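Local coordinates for protein galactokinase (Bifidobacterium longum subsp. infantis ATCC 15697 = JCM 1222 = DSM 20088, PDB 6TEQ) that probably phosphorylates galactose at the expense of ATP, as a GHMP-family galactokinase, and binds 2-deoxy-2-fluoro-galactose in this crystal, at residues L232-P240 with N399-F407. Numbering follows the deposited sequence.
Sequences LLVVDTQAP and NAPRALPAF
Asp236 OD2 takes two hydrogen bonds from Arg402, at 2.8 Å from NE and 3.0 Å from NH2, making a salt bridge. NE and NH2 together grip OD2 side-on, and it lies close to the guanidinium plane (4° out of it), although NE meets it from above the carboxylate plane, the two groups being turned 46° apart. Arg402 reaches this place with CG between its backbone N and carbonyl carbon (chi1 62°) and an extended chain beyond, alongside Asp236. The side-chain amide of Gln238 stacks over one guanidinium face, so the charged group is held at edge and face. With an alanine at Arg402, the buried carboxylate would probably be left without its charged mate and the Gln238 amide without its stacking surface.

Asp236 OD1 receives the backbone N of Gln238 in an Asx turn, which also holds the carboxylate from within its own segment. Backbone bonds between Asp236 and Arg402 run both ways, Asp236 N to Arg402 O at 2.7 Å and Arg402 N to Asp236 O at 3.0 Å, identifying an antiparallel hydrogen-bonded pair. Beyond the turn, Asn399 ND2 gives Gln238 O a nearly straight bond of 2.9 Å.

On the other face, Val235 CG1 lies 3.7 Å from Pro401 CB, and helix 382-396 packs on both residues. Toward Leu232 the two segments draw apart: one water joins Leu232 O, Val234 N and Leu404 O, while Val234 CG2 touches Ala406 CB at 3.5 Å. With strand 372-378 flanking 230-236, this is antiparallel pairing within a helix-backed mixed sheet, Asp236 lying near Gly136 and Gly138, which bind ADP in another crystal of this protein but have no nucleotide here.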
# COMPACT_ATOMS: atom_id res chain seq x y z
N LEU A 232 6.59 14.72 -6.40
CA LEU A 232 6.03 14.10 -5.19
C LEU A 232 7.22 13.59 -4.41
O LEU A 232 7.81 12.59 -4.82
CB LEU A 232 5.06 12.98 -5.53
CG LEU A 232 4.41 12.37 -4.31
CD1 LEU A 232 3.43 13.31 -3.67
CD2 LEU A 232 3.75 11.07 -4.73
N LEU A 233 7.57 14.30 -3.34
CA LEU A 233 8.67 13.88 -2.46
C LEU A 233 8.12 12.73 -1.61
O LEU A 233 7.07 12.89 -1.01
CB LEU A 233 9.14 15.05 -1.59
CG LEU A 233 10.20 14.68 -0.54
CD1 LEU A 233 11.43 14.13 -1.21
CD2 LEU A 233 10.57 15.87 0.31
N VAL A 234 8.88 11.66 -1.50
CA VAL A 234 8.55 10.55 -0.59
C VAL A 234 9.75 10.31 0.32
O VAL A 234 10.85 10.17 -0.23
CB VAL A 234 8.17 9.29 -1.38
CG1 VAL A 234 7.95 8.11 -0.40
CG2 VAL A 234 6.99 9.55 -2.25
N VAL A 235 9.55 10.38 1.64
CA VAL A 235 10.64 10.21 2.60
C VAL A 235 10.25 9.10 3.54
O VAL A 235 9.24 9.23 4.26
CB VAL A 235 10.96 11.52 3.36
CG1 VAL A 235 11.99 11.25 4.47
CG2 VAL A 235 11.41 12.60 2.40
N ASP A 236 11.01 8.04 3.53
CA ASP A 236 10.92 6.97 4.52
C ASP A 236 11.64 7.41 5.79
O ASP A 236 12.85 7.67 5.78
CB ASP A 236 11.52 5.70 3.93
CG ASP A 236 11.64 4.53 4.89
OD1 ASP A 236 11.09 4.59 6.00
OD2 ASP A 236 12.29 3.58 4.49
N THR A 237 10.90 7.62 6.86
CA THR A 237 11.50 8.10 8.13
C THR A 237 12.51 7.11 8.68
O THR A 237 13.36 7.55 9.42
CB THR A 237 10.48 8.40 9.22
OG1 THR A 237 9.82 7.19 9.65
CG2 THR A 237 9.51 9.46 8.72
N GLN A 238 12.41 5.84 8.32
CA GLN A 238 13.20 4.77 8.98
C GLN A 238 12.99 4.80 10.50
O GLN A 238 13.90 4.30 11.23
CB GLN A 238 14.67 4.89 8.55
CG GLN A 238 14.82 4.80 7.05
CD GLN A 238 16.20 4.36 6.64
OE1 GLN A 238 17.13 5.15 6.47
NE2 GLN A 238 16.35 3.05 6.67
N ALA A 239 11.85 5.32 10.99
CA ALA A 239 11.57 5.34 12.44
C ALA A 239 11.37 3.89 12.81
O ALA A 239 10.74 3.13 12.01
CB ALA A 239 10.35 6.10 12.81
N PRO A 240 11.84 3.50 14.03
CA PRO A 240 11.76 2.12 14.47
C PRO A 240 10.26 1.84 14.68
O PRO A 240 9.59 2.62 15.34
CB PRO A 240 12.56 2.12 15.77
CG PRO A 240 12.37 3.50 16.31
CD PRO A 240 12.47 4.37 15.07
N ASN A 399 17.08 8.23 13.72
CA ASN A 399 17.72 7.49 12.61
C ASN A 399 17.64 8.37 11.36
O ASN A 399 16.60 9.07 11.21
CB ASN A 399 17.03 6.16 12.27
CG ASN A 399 16.86 5.25 13.46
OD1 ASN A 399 17.69 5.29 14.38
ND2 ASN A 399 15.82 4.40 13.44
N ALA A 400 18.65 8.32 10.50
CA ALA A 400 18.60 9.03 9.21
C ALA A 400 17.41 8.57 8.41
O ALA A 400 17.18 7.37 8.28
CB ALA A 400 19.83 8.83 8.41
N PRO A 401 16.71 9.49 7.72
CA PRO A 401 15.68 9.07 6.78
C PRO A 401 16.32 8.71 5.45
O PRO A 401 17.51 9.03 5.19
CB PRO A 401 14.79 10.31 6.71
CG PRO A 401 15.77 11.43 6.83
CD PRO A 401 16.82 10.96 7.80
N ARG A 402 15.47 8.23 4.53
CA ARG A 402 15.90 8.07 3.12
C ARG A 402 14.72 8.47 2.26
O ARG A 402 13.56 8.36 2.71
CB ARG A 402 16.38 6.65 2.85
CG ARG A 402 15.33 5.61 3.07
CD ARG A 402 15.94 4.20 3.13
NE ARG A 402 14.94 3.28 3.55
CZ ARG A 402 15.19 2.02 3.84
NH1 ARG A 402 16.39 1.53 3.57
NH2 ARG A 402 14.21 1.27 4.31
N ALA A 403 14.98 8.85 1.04
CA ALA A 403 13.95 9.33 0.14
C ALA A 403 13.90 8.44 -1.08
O ALA A 403 14.74 7.60 -1.30
CB ALA A 403 14.22 10.78 -0.20
N LEU A 404 12.82 8.57 -1.82
CA LEU A 404 12.62 7.77 -3.05
C LEU A 404 12.04 8.72 -4.08
O LEU A 404 11.13 9.47 -3.75
CB LEU A 404 11.56 6.67 -2.83
CG LEU A 404 11.75 5.46 -1.93
CD1 LEU A 404 11.65 5.90 -0.51
CD2 LEU A 404 10.60 4.47 -2.24
N PRO A 405 12.47 8.64 -5.36
CA PRO A 405 11.74 9.29 -6.44
C PRO A 405 10.37 8.63 -6.54
O PRO A 405 10.22 7.44 -6.23
CB PRO A 405 12.57 9.02 -7.67
CG PRO A 405 13.29 7.74 -7.34
CD PRO A 405 13.58 7.82 -5.85
N ALA A 406 9.41 9.42 -7.00
CA ALA A 406 8.02 8.93 -7.04
C ALA A 406 7.27 9.61 -8.16
O ALA A 406 7.30 10.82 -8.27
CB ALA A 406 7.35 9.06 -5.70
N PHE A 407 6.45 8.83 -8.80
CA PHE A 407 5.46 9.28 -9.79
C PHE A 407 4.51 8.11 -9.96
O PHE A 407 4.87 6.98 -9.56
CB PHE A 407 6.16 9.67 -11.08
CG PHE A 407 7.15 8.66 -11.58
CD1 PHE A 407 6.78 7.62 -12.42
CD2 PHE A 407 8.50 8.82 -11.25
CE1 PHE A 407 7.75 6.71 -12.86
CE2 PHE A 407 9.46 7.91 -11.69
CZ PHE A 407 9.08 6.85 -12.50
O HOH W 1 8.04 13.31 -8.45
O HOH W 2 10.48 11.96 -4.27
O HOH W 3 14.10 8.17 11.98